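Long-range contacts in pyocyanin demethylase (Mycobacterium fortuitum subsp. fortuitum DSM 46621 = ATCC 6841, PDB 5K21), which demethylates the Pseudomonas phenazine pyocyanin by a tautomerizing route, releasing 1-hydroxyphenazine, and thereby inhibits biofilm formation: residues A82-R88 and M100-T106; Y55-F61 and Y73-H79; V13-V19 and E126-L132; G33-G37 and F62-T66. All coordinates share one frame; numbering follows the deposited sequence.

Contact 1 of 4, residues A82-R88 and M100-T106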
loop_
_atom_site.group_PDB
_atom_site.type_symbol
_atom_site.label_atom_id
_atom_site.label_comp_id
_atom_site.label_asym_id
_atom_site.label_seq_id
_atom_site.Cartn_x
_atom_site.Cartn_y
_atom_site.Cartn_z
ATOM N N ALA B 82 -4.257 12.072 18.505
ATOM C CA ALA B 82 -2.853 12.450 18.596
ATOM C C ALA B 82 -2.106 12.282 17.272
ATOM O O ALA B 82 -1.049 12.893 17.085
ATOM C CB ALA B 82 -2.181 11.600 19.679
ATOM N N GLY B 83 -2.641 11.525 16.338
ATOM C CA GLY B 83 -1.978 11.328 15.067
ATOM C C GLY B 83 -2.385 9.998 14.470
ATOM O O GLY B 83 -3.219 9.281 15.013
ATOM N N GLU B 84 -1.756 9.671 13.348
ATOM C CA GLU B 84 -2.023 8.430 12.648
ATOM C C GLU B 84 -0.915 7.416 12.883
ATOM O O GLU B 84 0.230 7.763 13.164
ATOM C CB GLU B 84 -2.159 8.687 11.149
ATOM C CG GLU B 84 -3.442 9.451 10.780
ATOM C CD GLU B 84 -3.572 9.644 9.282
ATOM O OE1 GLU B 84 -4.709 9.628 8.773
ATOM O OE2 GLU B 84 -2.530 9.788 8.614
ATOM N N ILE B 85 -1.267 6.146 12.712
ATOM C CA ILE B 85 -0.319 5.046 12.814
ATOM C C ILE B 85 -0.506 4.154 11.594
ATOM O O ILE B 85 -1.637 3.795 11.250
ATOM C CB ILE B 85 -0.502 4.242 14.113
ATOM C CG1 ILE B 85 -0.264 5.164 15.310
ATOM C CG2 ILE B 85 0.436 3.026 14.146
ATOM C CD1 ILE B 85 -0.590 4.553 16.658
ATOM N N PHE B 86 0.599 3.809 10.947
ATOM C CA PHE B 86 0.616 2.990 9.739
ATOM C C PHE B 86 1.199 1.623 10.050
ATOM O O PHE B 86 2.229 1.523 10.710
ATOM C CB PHE B 86 1.458 3.640 8.649
ATOM C CG PHE B 86 1.121 5.072 8.413
ATOM C CD1 PHE B 86 -0.187 5.478 8.336
ATOM C CD2 PHE B 86 2.128 6.009 8.282
ATOM C CE1 PHE B 86 -0.501 6.804 8.132
ATOM C CE2 PHE B 86 1.836 7.332 8.088
ATOM C CZ PHE B 86 0.529 7.737 8.001
ATOM N N ALA B 87 0.549 0.572 9.554
ATOM C CA ALA B 87 1.002 -0.782 9.798
ATOM C C ALA B 87 0.805 -1.629 8.551
ATOM O O ALA B 87 -0.062 -1.357 7.714
ATOM C CB ALA B 87 0.252 -1.412 10.970
ATOM N N ARG B 88 1.601 -2.689 8.453
ATOM C CA ARG B 88 1.478 -3.608 7.329
ATOM C C ARG B 88 1.896 -4.998 7.777
ATOM O O ARG B 88 2.664 -5.163 8.726
ATOM C CB ARG B 88 2.317 -3.165 6.129
ATOM C CG ARG B 88 3.816 -3.190 6.397
ATOM C CD ARG B 88 4.568 -2.576 5.238
ATOM N NE ARG B 88 4.641 -3.463 4.076
ATOM C CZ ARG B 88 4.856 -3.044 2.838
ATOM N NH1 ARG B 88 4.977 -1.743 2.589
ATOM N NH2 ARG B 88 4.937 -3.914 1.839
ATOM N N MET B 100 1.570 -7.222 12.912
ATOM C CA MET B 100 1.878 -6.296 11.839
ATOM C C MET B 100 3.062 -5.444 12.250
ATOM O O MET B 100 3.324 -5.248 13.442
ATOM C CB MET B 100 0.684 -5.379 11.533
ATOM C CG MET B 100 -0.649 -6.087 11.391
ATOM S SD MET B 100 -1.961 -4.937 10.913
ATOM C CE MET B 100 -1.525 -4.631 9.204
ATOM N N ALA B 101 3.805 -4.986 11.259
ATOM C CA ALA B 101 4.885 -4.050 11.487
ATOM C C ALA B 101 4.308 -2.646 11.459
ATOM O O ALA B 101 3.576 -2.295 10.533
ATOM C CB ALA B 101 5.980 -4.204 10.430
ATOM N N ILE B 102 4.612 -1.858 12.490
ATOM C CA ILE B 102 4.293 -0.438 12.444
ATOM C C ILE B 102 5.425 0.250 11.703
ATOM O O ILE B 102 6.581 0.189 12.136
ATOM C CB ILE B 102 4.121 0.145 13.853
ATOM C CG1 ILE B 102 2.838 -0.389 14.486
ATOM C CG2 ILE B 102 4.090 1.673 13.787
ATOM C CD1 ILE B 102 2.680 0.008 15.952
ATOM N N THR B 103 5.092 0.908 10.583
ATOM C CA THR B 103 6.111 1.491 9.719
ATOM C C THR B 103 6.263 2.993 9.878
ATOM O O THR B 103 7.253 3.549 9.392
ATOM C CB THR B 103 5.808 1.206 8.251
ATOM O OG1 THR B 103 4.535 1.763 7.943
ATOM C CG2 THR B 103 5.801 -0.291 7.970
ATOM N N GLY B 104 5.321 3.655 10.530
ATOM C CA GLY B 104 5.411 5.085 10.726
ATOM C C GLY B 104 4.101 5.620 11.262
ATOM O O GLY B 104 3.228 4.863 11.702
ATOM N N GLY B 105 4.004 6.943 11.262
ATOM C CA GLY B 105 2.795 7.602 11.718
ATOM C C GLY B 105 2.945 9.098 11.583
ATOM O O GLY B 105 3.909 9.591 10.992
ATOM N N THR B 106 1.975 9.817 12.156
ATOM C CA THR B 106 1.954 11.273 12.135
ATOM C C THR B 106 1.736 11.783 13.551
ATOM O O THR B 106 1.351 11.030 14.453
ATOM C CB THR B 106 0.841 11.815 11.219
ATOM O OG1 THR B 106 -0.436 11.434 11.739
ATOM C CG2 THR B 106 0.988 11.300 9.800
#
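The Phe-86 ring lies obliquely against the backbone of Gly-104 and Gly-105, its CD2 3.6 Å from Gly-105 N, while Thr-106 CG2 meets its far end at CZ, also obliquely. With CG beside its own backbone N (chi1 -50°), the ring extends along the glycines, where no side chain intervenes. Thr-106 and Glu-84 run side by side in the same direction, and Glu-84 N donates to Thr-106 OG1 at 2.7 Å. Here a side-chain hydroxyl takes the place of a backbone acceptor, next to the regular bond from Thr-106 N to Glu-84 O. The register slips by one residue between Phe-86 and Ala-87, a beta bulge: Phe-86 N bonds to Gly-104 O, yet Phe-86 O receives Thr-103 N. On the face turned into the barrel, Ile-85 CG2 touches Ile-102 CG2 at 3.9 Å, and Ala-87 CB packs on Met-100 CB at 4.0 Å. The side chains of Thr-103 and Arg-88 cross at about a right angle, Thr-103 CG2 lying 3.8 Å from Arg-88 CD; the guanidinium goes on to Thr-77 of the second subunit. The hairpin therefore separates its chemistry by face, with apolar branches inside and, outside, a ring and an arginine that serve subunit packing.

Contact 2 of 4, residues Y55-F61 and Y73-H79. With 6QF (phenazin-1-ol), chain F.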
loop_
_atom_site.group_PDB
_atom_site.type_symbol
_atom_site.label_atom_id
_atom_site.label_comp_id
_atom_site.label_asym_id
_atom_site.label_seq_id
_atom_site.Cartn_x
_atom_site.Cartn_y
_atom_site.Cartn_z
ATOM N N TYR B 55 -10.528 5.631 14.617
ATOM C CA TYR B 55 -11.052 4.733 13.596
ATOM C C TYR B 55 -9.887 4.295 12.731
ATOM O O TYR B 55 -8.772 4.819 12.844
ATOM C CB TYR B 55 -12.148 5.413 12.774
ATOM C CG TYR B 55 -11.718 6.727 12.176
ATOM C CD1 TYR B 55 -11.122 6.775 10.928
ATOM C CD2 TYR B 55 -11.909 7.919 12.867
ATOM C CE1 TYR B 55 -10.729 7.966 10.380
ATOM C CE2 TYR B 55 -11.513 9.121 12.330
ATOM C CZ TYR B 55 -10.923 9.136 11.080
ATOM O OH TYR B 55 -10.515 10.326 10.533
ATOM N N ASP B 56 -10.145 3.326 11.856
ATOM C CA ASP B 56 -9.091 2.900 10.962
ATOM C C ASP B 56 -9.698 2.512 9.623
ATOM O O ASP B 56 -10.926 2.484 9.436
ATOM C CB ASP B 56 -8.228 1.766 11.567
ATOM C CG ASP B 56 -8.964 0.431 11.698
ATOM O OD1 ASP B 56 -9.844 0.109 10.856
ATOM O OD2 ASP B 56 -8.646 -0.307 12.661
ATOM N N GLY B 57 -8.793 2.313 8.684
ATOM C CA GLY B 57 -9.139 1.873 7.350
ATOM C C GLY B 57 -7.985 1.083 6.787
ATOM O O GLY B 57 -6.822 1.373 7.073
ATOM N N GLY B 58 -8.307 0.069 5.992
ATOM C CA GLY B 58 -7.256 -0.788 5.493
ATOM C C GLY B 58 -7.733 -1.670 4.365
ATOM O O GLY B 58 -8.919 -1.694 4.008
ATOM N N ALA B 59 -6.768 -2.416 3.830
ATOM C CA ALA B 59 -7.003 -3.317 2.716
ATOM C C ALA B 59 -6.103 -4.526 2.885
ATOM O O ALA B 59 -4.949 -4.392 3.308
ATOM C CB ALA B 59 -6.728 -2.607 1.381
ATOM N N CYS B 60 -6.659 -5.701 2.601
ATOM C CA CYS B 60 -5.919 -6.956 2.604
ATOM C C CYS B 60 -6.045 -7.595 1.234
ATOM O O CYS B 60 -7.132 -7.612 0.653
ATOM C CB CYS B 60 -6.444 -7.918 3.668
ATOM S SG CYS B 60 -6.082 -7.385 5.369
ATOM N N PHE B 61 -4.918 -8.080 0.722
ATOM C CA PHE B 61 -4.834 -8.758 -0.569
ATOM C C PHE B 61 -4.394 -10.193 -0.332
ATOM O O PHE B 61 -3.359 -10.420 0.301
ATOM C CB PHE B 61 -3.830 -8.053 -1.479
ATOM C CG PHE B 61 -4.034 -6.571 -1.570
ATOM C CD1 PHE B 61 -3.441 -5.713 -0.659
ATOM C CD2 PHE B 61 -4.828 -6.038 -2.557
ATOM C CE1 PHE B 61 -3.663 -4.326 -0.733
ATOM C CE2 PHE B 61 -5.049 -4.670 -2.646
ATOM C CZ PHE B 61 -4.452 -3.812 -1.738
ATOM N N TYR B 73 -1.448 -9.929 2.282
ATOM C CA TYR B 73 -0.735 -8.679 2.451
ATOM C C TYR B 73 -1.752 -7.636 2.899
ATOM O O TYR B 73 -2.731 -7.382 2.187
ATOM C CB TYR B 73 -0.053 -8.281 1.145
ATOM C CG TYR B 73 0.366 -6.842 1.111
ATOM C CD1 TYR B 73 1.122 -6.303 2.139
ATOM C CD2 TYR B 73 0.020 -6.021 0.049
ATOM C CE1 TYR B 73 1.501 -4.980 2.126
ATOM C CE2 TYR B 73 0.405 -4.689 0.026
ATOM C CZ TYR B 73 1.151 -4.183 1.065
ATOM O OH TYR B 73 1.546 -2.863 1.061
ATOM N N CYS B 74 -1.558 -7.081 4.097
ATOM C CA CYS B 74 -2.493 -6.114 4.663
ATOM C C CYS B 74 -1.797 -4.792 4.941
ATOM O O CYS B 74 -0.625 -4.754 5.354
ATOM C CB CYS B 74 -3.111 -6.607 5.961
ATOM S SG CYS B 74 -4.140 -8.042 5.785
ATOM N N GLU B 75 -2.534 -3.722 4.682
ATOM C CA GLU B 75 -2.146 -2.356 4.995
ATOM C C GLU B 75 -3.242 -1.737 5.848
ATOM O O GLU B 75 -4.431 -1.875 5.538
ATOM C CB GLU B 75 -1.959 -1.508 3.726
ATOM C CG GLU B 75 -0.654 -1.693 2.979
ATOM C CD GLU B 75 0.502 -0.892 3.587
ATOM O OE1 GLU B 75 0.316 -0.251 4.655
ATOM O OE2 GLU B 75 1.590 -0.879 2.975
ATOM N N LEU B 76 -2.831 -1.028 6.899
ATOM C CA LEU B 76 -3.751 -0.475 7.874
ATOM C C LEU B 76 -3.313 0.933 8.232
ATOM O O LEU B 76 -2.121 1.181 8.422
ATOM C CB LEU B 76 -3.774 -1.347 9.146
ATOM C CG LEU B 76 -4.683 -0.926 10.301
ATOM C CD1 LEU B 76 -6.145 -1.108 9.890
ATOM C CD2 LEU B 76 -4.357 -1.767 11.525
ATOM N N THR B 77 -4.284 1.835 8.340
ATOM C CA THR B 77 -4.073 3.163 8.895
ATOM C C THR B 77 -5.013 3.366 10.062
ATOM O O THR B 77 -6.234 3.248 9.917
ATOM C CB THR B 77 -4.298 4.270 7.875
ATOM O OG1 THR B 77 -3.382 4.115 6.801
ATOM C CG2 THR B 77 -4.102 5.661 8.518
ATOM N N ILE B 78 -4.434 3.717 11.200
ATOM C CA ILE B 78 -5.158 4.050 12.417
ATOM C C ILE B 78 -5.157 5.556 12.563
ATOM O O ILE B 78 -4.113 6.195 12.382
ATOM C CB ILE B 78 -4.492 3.372 13.627
ATOM C CG1 ILE B 78 -4.809 1.880 13.601
ATOM C CG2 ILE B 78 -4.900 4.068 14.949
ATOM C CD1 ILE B 78 -3.928 1.042 14.534
ATOM N N HIS B 79 -6.330 6.129 12.833
ATOM C CA HIS B 79 -6.468 7.553 13.103
ATOM C C HIS B 79 -6.860 7.749 14.559
ATOM O O HIS B 79 -7.945 7.325 14.974
ATOM C CB HIS B 79 -7.510 8.182 12.171
ATOM C CG HIS B 79 -7.705 9.655 12.372
ATOM N ND1 HIS B 79 -8.332 10.182 13.484
ATOM C CD2 HIS B 79 -7.366 10.714 11.597
ATOM C CE1 HIS B 79 -8.357 11.503 13.394
ATOM N NE2 HIS B 79 -7.784 11.852 12.254
HETATM C C4 6QF F . -9.546 -7.542 7.966
HETATM C C5 6QF F . -10.440 -8.221 7.005
HETATM C C6 6QF F . -11.797 -8.108 7.056
HETATM C C10 6QF F . -8.081 -6.181 9.856
HETATM C C13 6QF F . -5.881 -5.593 10.773
HETATM C C15 6QF F . -5.992 -7.044 8.883
HETATM C C1 6QF F . -12.406 -7.294 8.067
HETATM C C2 6QF F . -11.640 -6.652 8.963
HETATM C C3 6QF F . -10.182 -6.726 8.977
HETATM N N7 6QF F . -9.437 -6.071 9.896
HETATM N N8 6QF F . -8.191 -7.661 7.928
HETATM C C9 6QF F . -7.443 -6.986 8.855
HETATM C C11 6QF F . -7.215 -5.498 10.805
HETATM C C14 6QF F . -5.247 -6.393 9.780
HETATM O O19 6QF F . -9.841 -8.980 6.067
#
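Phe-61 N donates to Tyr-73 O at 2.7 Å, and the same oxygen is approached by Cys-60 CA in a C-H...O contact of 3.2 Å; it also lies at the edge of the Phe-61 ring. The Phe-61 and Tyr-73 rings have nearly parallel planes but are slid apart and barely overlap, meeting where Phe-61 CD1 comes within 3.5 Å of Tyr-73 CD2. Tyr-73 OH then donates to the anti lone pair of Glu-75 OE2, and Glu-75 OE1 pairs with Arg-88 of the third subunit. At the other end, Tyr-55 and His-79 form an offset stack, centroids 4.5 Å apart and planes at 9°. Tyr-55 OH sits over the centre of the imidazole, and His-79 CB lies over the phenol face. This overlap follows from the Tyr-55 chi1 of 54°, which folds the ring across toward its partner. Between the ends, Leu-76 CD1 touches the carboxylate carbon Asp-56 CG at 3.7 Å, while Asp-56 OD2 is hydrogen-bonded to Tyr-128 OH. Cys-60 and Cys-74, a non-hydrogen-bonded pair, are joined by a cross-strand disulfide with chi3 113°, and Cys-60 SG lies 3.3 Å from N8 of phenazin-1-ol. The regular antiparallel hairpin thus forms one wall of the ligand pocket in an allene oxide cyclase-like beta barrel.

Contact 3 of 4, residues V13-V19 and E126-L132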
loop_
_atom_site.group_PDB
_atom_site.type_symbol
_atom_site.label_atom_id
_atom_site.label_comp_id
_atom_site.label_asym_id
_atom_site.label_seq_id
_atom_site.Cartn_x
_atom_site.Cartn_y
_atom_site.Cartn_z
ATOM N N VAL B 13 6.320 2.509 23.986
ATOM C CA VAL B 13 4.965 2.835 24.426
ATOM C C VAL B 13 4.024 1.731 23.970
ATOM O O VAL B 13 4.071 1.317 22.806
ATOM C CB VAL B 13 4.496 4.191 23.873
ATOM C CG1 VAL B 13 3.020 4.422 24.221
ATOM C CG2 VAL B 13 5.360 5.302 24.406
ATOM N N THR B 14 3.158 1.265 24.872
ATOM C CA THR B 14 2.155 0.286 24.478
ATOM C C THR B 14 0.772 0.925 24.500
ATOM O O THR B 14 0.538 1.946 25.139
ATOM C CB THR B 14 2.135 -0.945 25.388
ATOM O OG1 THR B 14 1.405 -0.648 26.585
ATOM C CG2 THR B 14 3.536 -1.378 25.736
ATOM N N MET B 15 -0.150 0.304 23.776
ATOM C CA MET B 15 -1.521 0.773 23.686
ATOM C C MET B 15 -2.388 -0.444 23.394
ATOM O O MET B 15 -1.974 -1.317 22.624
ATOM C CB MET B 15 -1.623 1.813 22.566
ATOM C CG MET B 15 -2.598 2.906 22.713
ATOM S SD MET B 15 -2.532 3.877 21.179
ATOM C CE MET B 15 -0.870 4.485 21.118
ATOM N N THR B 16 -3.545 -0.530 24.058
ATOM C CA THR B 16 -4.516 -1.607 23.864
ATOM C C THR B 16 -5.805 -1.002 23.325
ATOM O O THR B 16 -6.498 -0.285 24.049
ATOM C CB THR B 16 -4.804 -2.330 25.177
ATOM O OG1 THR B 16 -3.576 -2.768 25.784
ATOM C CG2 THR B 16 -5.712 -3.513 24.929
ATOM N N LEU B 17 -6.151 -1.316 22.084
ATOM C CA LEU B 17 -7.329 -0.750 21.436
ATOM C C LEU B 17 -8.383 -1.818 21.185
ATOM O O LEU B 17 -8.083 -2.884 20.638
ATOM C CB LEU B 17 -6.954 -0.080 20.122
ATOM C CG LEU B 17 -5.860 0.964 20.232
ATOM C CD1 LEU B 17 -5.498 1.427 18.855
ATOM C CD2 LEU B 17 -6.279 2.139 21.108
ATOM N N ASP B 18 -9.622 -1.517 21.576
ATOM C CA ASP B 18 -10.760 -2.350 21.230
ATOM C C ASP B 18 -11.253 -1.965 19.842
ATOM O O ASP B 18 -11.345 -0.779 19.502
ATOM C CB ASP B 18 -11.866 -2.193 22.270
ATOM C CG ASP B 18 -11.386 -2.564 23.671
ATOM O OD1 ASP B 18 -10.560 -3.505 23.776
ATOM O OD2 ASP B 18 -11.763 -1.873 24.642
ATOM N N VAL B 19 -11.529 -2.980 19.030
ATOM C CA VAL B 19 -11.771 -2.809 17.605
ATOM C C VAL B 19 -13.160 -3.342 17.282
ATOM O O VAL B 19 -13.496 -4.478 17.639
ATOM C CB VAL B 19 -10.684 -3.521 16.775
ATOM C CG1 VAL B 19 -10.853 -3.255 15.301
ATOM C CG2 VAL B 19 -9.306 -3.051 17.215
ATOM N N GLU B 126 -12.287 -8.245 19.361
ATOM C CA GLU B 126 -11.092 -7.944 18.593
ATOM C C GLU B 126 -10.323 -6.813 19.259
ATOM O O GLU B 126 -10.908 -5.825 19.710
ATOM C CB GLU B 126 -11.458 -7.543 17.163
ATOM C CG GLU B 126 -10.230 -7.302 16.308
ATOM C CD GLU B 126 -10.550 -7.034 14.858
ATOM O OE1 GLU B 126 -11.652 -7.403 14.390
ATOM O OE2 GLU B 126 -9.682 -6.457 14.178
ATOM N N LYS B 127 -9.005 -6.956 19.301
ATOM C CA LYS B 127 -8.136 -5.955 19.897
ATOM C C LYS B 127 -6.878 -5.805 19.061
ATOM O O LYS B 127 -6.459 -6.738 18.366
ATOM C CB LYS B 127 -7.730 -6.328 21.324
ATOM C CG LYS B 127 -8.866 -6.387 22.320
ATOM C CD LYS B 127 -8.335 -6.652 23.729
ATOM C CE LYS B 127 -9.443 -6.702 24.774
ATOM N NZ LYS B 127 -10.380 -7.836 24.567
ATOM N N TYR B 128 -6.311 -4.604 19.117
ATOM C CA TYR B 128 -4.966 -4.326 18.642
ATOM C C TYR B 128 -4.108 -4.052 19.861
ATOM O O TYR B 128 -4.465 -3.197 20.689
ATOM C CB TYR B 128 -4.892 -3.095 17.746
ATOM C CG TYR B 128 -5.719 -3.092 16.508
ATOM C CD1 TYR B 128 -6.091 -4.264 15.887
ATOM C CD2 TYR B 128 -6.107 -1.881 15.937
ATOM C CE1 TYR B 128 -6.862 -4.245 14.726
ATOM C CE2 TYR B 128 -6.869 -1.850 14.756
ATOM C CZ TYR B 128 -7.236 -3.034 14.163
ATOM O OH TYR B 128 -7.993 -3.014 12.995
ATOM N N GLU B 129 -2.968 -4.719 19.938
ATOM C CA GLU B 129 -1.991 -4.448 20.991
ATOM C C GLU B 129 -0.744 -3.881 20.327
ATOM O O GLU B 129 -0.105 -4.545 19.506
ATOM C CB GLU B 129 -1.693 -5.707 21.805
ATOM C CG GLU B 129 -0.728 -5.475 22.958
ATOM C CD GLU B 129 -1.273 -4.471 24.002
ATOM O OE1 GLU B 129 -2.501 -4.492 24.274
ATOM O OE2 GLU B 129 -0.474 -3.672 24.556
ATOM N N LEU B 130 -0.434 -2.634 20.646
ATOM C CA LEU B 130 0.646 -1.910 19.995
ATOM C C LEU B 130 1.860 -1.814 20.907
ATOM O O LEU B 130 1.717 -1.630 22.121
ATOM C CB LEU B 130 0.197 -0.502 19.627
ATOM C CG LEU B 130 -0.702 -0.409 18.393
ATOM C CD1 LEU B 130 -2.112 -0.872 18.739
ATOM C CD2 LEU B 130 -0.707 0.971 17.855
ATOM N N LYS B 131 3.043 -1.974 20.314
ATOM C CA LYS B 131 4.312 -1.608 20.935
ATOM C C LYS B 131 5.009 -0.666 19.965
ATOM O O LYS B 131 5.427 -1.086 18.879
ATOM C CB LYS B 131 5.179 -2.825 21.227
ATOM C CG LYS B 131 6.488 -2.445 21.944
ATOM C CD LYS B 131 7.443 -3.607 22.123
ATOM C CE LYS B 131 8.810 -3.103 22.576
ATOM N NZ LYS B 131 9.884 -4.147 22.522
ATOM N N LEU B 132 5.113 0.605 20.339
ATOM C CA LEU B 132 5.682 1.631 19.477
ATOM C C LEU B 132 7.026 2.057 20.042
ATOM O O LEU B 132 7.138 2.318 21.243
ATOM C CB LEU B 132 4.782 2.868 19.397
ATOM C CG LEU B 132 3.480 2.685 18.614
ATOM C CD1 LEU B 132 2.343 2.635 19.615
ATOM C CD2 LEU B 132 3.271 3.729 17.557
HETATM O O HOH W 1 -1.004 -1.662 26.050
#
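First and last strands of the beta barrel meet here, closing the antiparallel sheet on itself in a pairing that spans nearly the whole chain. On the outer face Thr-16 OG1 donates to Glu-129 OE1 at 2.5 Å, using the syn lone pair of that oxygen. The Glu-129 chain bends at chi2 (62°), bringing its carboxylate across the strand gap to the threonine. One water completes the cluster: it donates to Glu-129 OE2 at 2.6 Å and to Thr-16 OG1, and is hydrogen-bonded to Thr-14 OG1 as well. Farther along this face Asp-18 and Lys-127 lie side by side, but Asp-18 OD1 meets the methylene Lys-127 CE at 3.5 Å while NZ stays beyond salt-bridge distance. The inner face is largely apolar. Val-19 CG2 sits squarely over the centre of the Tyr-128 ring, 3.4 Å from the centroid and 1° off the normal, a CH-pi contact. Leu-17 CD1 approaches that ring at its edge and also touches Leu-130 CD1 at 4.1 Å, and Met-15 CE reaches Leu-132 CD1. Tyr-128 OH, brushed by Val-19 CG1, is hydrogen-bonded to Asp-56 of strand 51-65, and the tyrosine touches the bound phenazin-1-ol. Backbone hydrogen bonds run along the seam; outside, a small hydrated Thr-Glu cluster bridges it, while inside the valine and Asp-56 probably limit the position of a pocket tyrosine.

Contact 4 of 4, residues G33-G37 and F62-T66. With CA (calcium ion), chain G.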
loop_
_atom_site.group_PDB
_atom_site.type_symbol
_atom_site.label_atom_id
_atom_site.label_comp_id
_atom_site.label_asym_id
_atom_site.label_seq_id
_atom_site.Cartn_x
_atom_site.Cartn_y
_atom_site.Cartn_z
ATOM N N GLY B 33 -14.920 -18.161 -4.838
ATOM C CA GLY B 33 -14.263 -18.809 -3.729
ATOM C C GLY B 33 -12.900 -18.199 -3.443
ATOM O O GLY B 33 -12.333 -17.426 -4.226
ATOM N N MET B 34 -12.364 -18.556 -2.287
ATOM C CA MET B 34 -11.138 -17.921 -1.828
ATOM C C MET B 34 -9.982 -18.367 -2.719
ATOM O O MET B 34 -9.707 -19.568 -2.837
ATOM C CB MET B 34 -10.873 -18.296 -0.372
ATOM C CG MET B 34 -10.041 -17.273 0.377
ATOM S SD MET B 34 -9.764 -17.742 2.099
ATOM C CE MET B 34 -11.438 -17.916 2.717
ATOM N N ASP B 35 -9.306 -17.409 -3.349
ATOM C CA ASP B 35 -8.140 -17.734 -4.166
ATOM C C ASP B 35 -7.270 -16.490 -4.254
ATOM O O ASP B 35 -7.668 -15.397 -3.830
ATOM C CB ASP B 35 -8.532 -18.265 -5.564
ATOM C CG ASP B 35 -9.156 -17.201 -6.484
ATOM O OD1 ASP B 35 -9.818 -16.288 -5.977
ATOM O OD2 ASP B 35 -8.987 -17.295 -7.735
ATOM N N VAL B 36 -6.064 -16.676 -4.794
ATOM C CA VAL B 36 -5.158 -15.556 -4.995
ATOM C C VAL B 36 -5.905 -14.444 -5.705
ATOM O O VAL B 36 -6.672 -14.690 -6.646
ATOM C CB VAL B 36 -3.911 -16.000 -5.785
ATOM C CG1 VAL B 36 -4.288 -16.590 -7.126
ATOM C CG2 VAL B 36 -2.963 -14.834 -5.970
ATOM N N GLY B 37 -5.734 -13.215 -5.199
ATOM C CA GLY B 37 -6.317 -12.040 -5.809
ATOM C C GLY B 37 -7.576 -11.550 -5.150
ATOM O O GLY B 37 -8.066 -10.471 -5.506
ATOM N N PHE B 62 -5.168 -11.150 -0.845
ATOM C CA PHE B 62 -4.840 -12.568 -0.719
ATOM C C PHE B 62 -3.766 -12.907 -1.754
ATOM O O PHE B 62 -4.037 -13.014 -2.952
ATOM C CB PHE B 62 -6.113 -13.398 -0.873
ATOM C CG PHE B 62 -7.056 -13.265 0.293
ATOM C CD1 PHE B 62 -7.855 -12.136 0.436
ATOM C CD2 PHE B 62 -7.143 -14.265 1.252
ATOM C CE1 PHE B 62 -8.713 -11.991 1.510
ATOM C CE2 PHE B 62 -8.014 -14.132 2.336
ATOM C CZ PHE B 62 -8.801 -12.984 2.461
ATOM N N THR B 63 -2.535 -13.081 -1.293
ATOM C CA THR B 63 -1.411 -13.327 -2.184
ATOM C C THR B 63 -1.206 -14.802 -2.455
ATOM O O THR B 63 -0.613 -15.162 -3.469
ATOM C CB THR B 63 -0.133 -12.733 -1.572
ATOM O OG1 THR B 63 0.056 -13.277 -0.263
ATOM C CG2 THR B 63 -0.249 -11.228 -1.465
ATOM N N ASN B 64 -1.690 -15.665 -1.575
ATOM C CA ASN B 64 -1.481 -17.095 -1.728
ATOM C C ASN B 64 -2.560 -17.788 -0.916
ATOM O O ASN B 64 -2.753 -17.467 0.261
ATOM C CB ASN B 64 -0.084 -17.511 -1.259
ATOM C CG ASN B 64 0.267 -18.914 -1.695
ATOM O OD1 ASN B 64 -0.166 -19.882 -1.091
ATOM N ND2 ASN B 64 0.987 -19.028 -2.796
ATOM N N VAL B 65 -3.296 -18.685 -1.557
ATOM C CA VAL B 65 -4.367 -19.417 -0.899
ATOM C C VAL B 65 -4.151 -20.898 -1.159
ATOM O O VAL B 65 -4.135 -21.339 -2.313
ATOM C CB VAL B 65 -5.762 -18.982 -1.385
ATOM C CG1 VAL B 65 -6.851 -19.808 -0.680
ATOM C CG2 VAL B 65 -5.990 -17.487 -1.125
ATOM N N THR B 66 -3.946 -21.649 -0.096
ATOM C CA THR B 66 -4.044 -23.098 -0.109
ATOM C C THR B 66 -5.015 -23.484 0.990
ATOM O O THR B 66 -5.328 -22.665 1.860
ATOM C CB THR B 66 -2.675 -23.750 0.113
ATOM O OG1 THR B 66 -2.174 -23.383 1.402
ATOM C CG2 THR B 66 -1.699 -23.286 -0.945
HETATM CA CA CA G . -11.982 -15.580 -5.541
#
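Gly-33 O and Asp-35 OD1 both bind the calcium ion at 2.3 Å, in a shell completed by Asp-28, Phe-29, Lys-31 and Asp-38. Asp-35 reaches the metal through OD1 alone, its OD2 lying 4.1 Å from the ion, so its carboxylate is monodentate. Behind this first shell, Val-65 packs against the backbone of the binding loop. Its CG2 approaches Asp-35 C at 3.5 Å and its CG1 meets Met-34 O at 3.6 Å; a chi1 of 179° spreads the two methyls over successive residues. Met-34 crosses Phe-62 obliquely, with SD 4.0 Å from Phe-62 CE2, a Met-aromatic contact. Past the aspartate, Val-36 turns CG2 toward Thr-63 O at 3.4 Å. The hydrogen bond joining the segments then runs from Gly-37 N to Phe-62 O, 2.8 Å long and nearly straight at 174°, in the plane of the carbonyl. Loop and strand thus meet through a single backbone bond and apolar packing. Gly-37, Thr-63 and Val-65 are also hydrogen-bonded to the second subunit. The calcium loop links strands 13-27 and 39-48 and lies against the end of strand 51-65, where Thr-63 and Asn-64 form a classic beta bulge opposite Met-71 of strand 70-80.

Contacts 1, 2 and 3 surround the barrel interior, whereas contact 4 lies at its far end, its centre about 26 Å from that of contact 1 and about 28 Å from that of contact 3. Neighbouring strands 70-80 and 83-92 join contacts 1 and 2 through Ile-85 O to Ile-78 N, a probable hydrogen bond of 2.8 Å. Contact 3 faces both: its leucines pack on Ile-85 and Ile-102, and Tyr-128 OH lies 2.8 Å from Asp-56 OD2. Met-100, the Cys-60 to Cys-74 disulfide and Tyr-128 bring the first three contacts to phenazin-1-ol. Contact 4 continues strand 51-65 from contact 2 toward calcium, the Phe-62 side chain about 5 Å from the ligand.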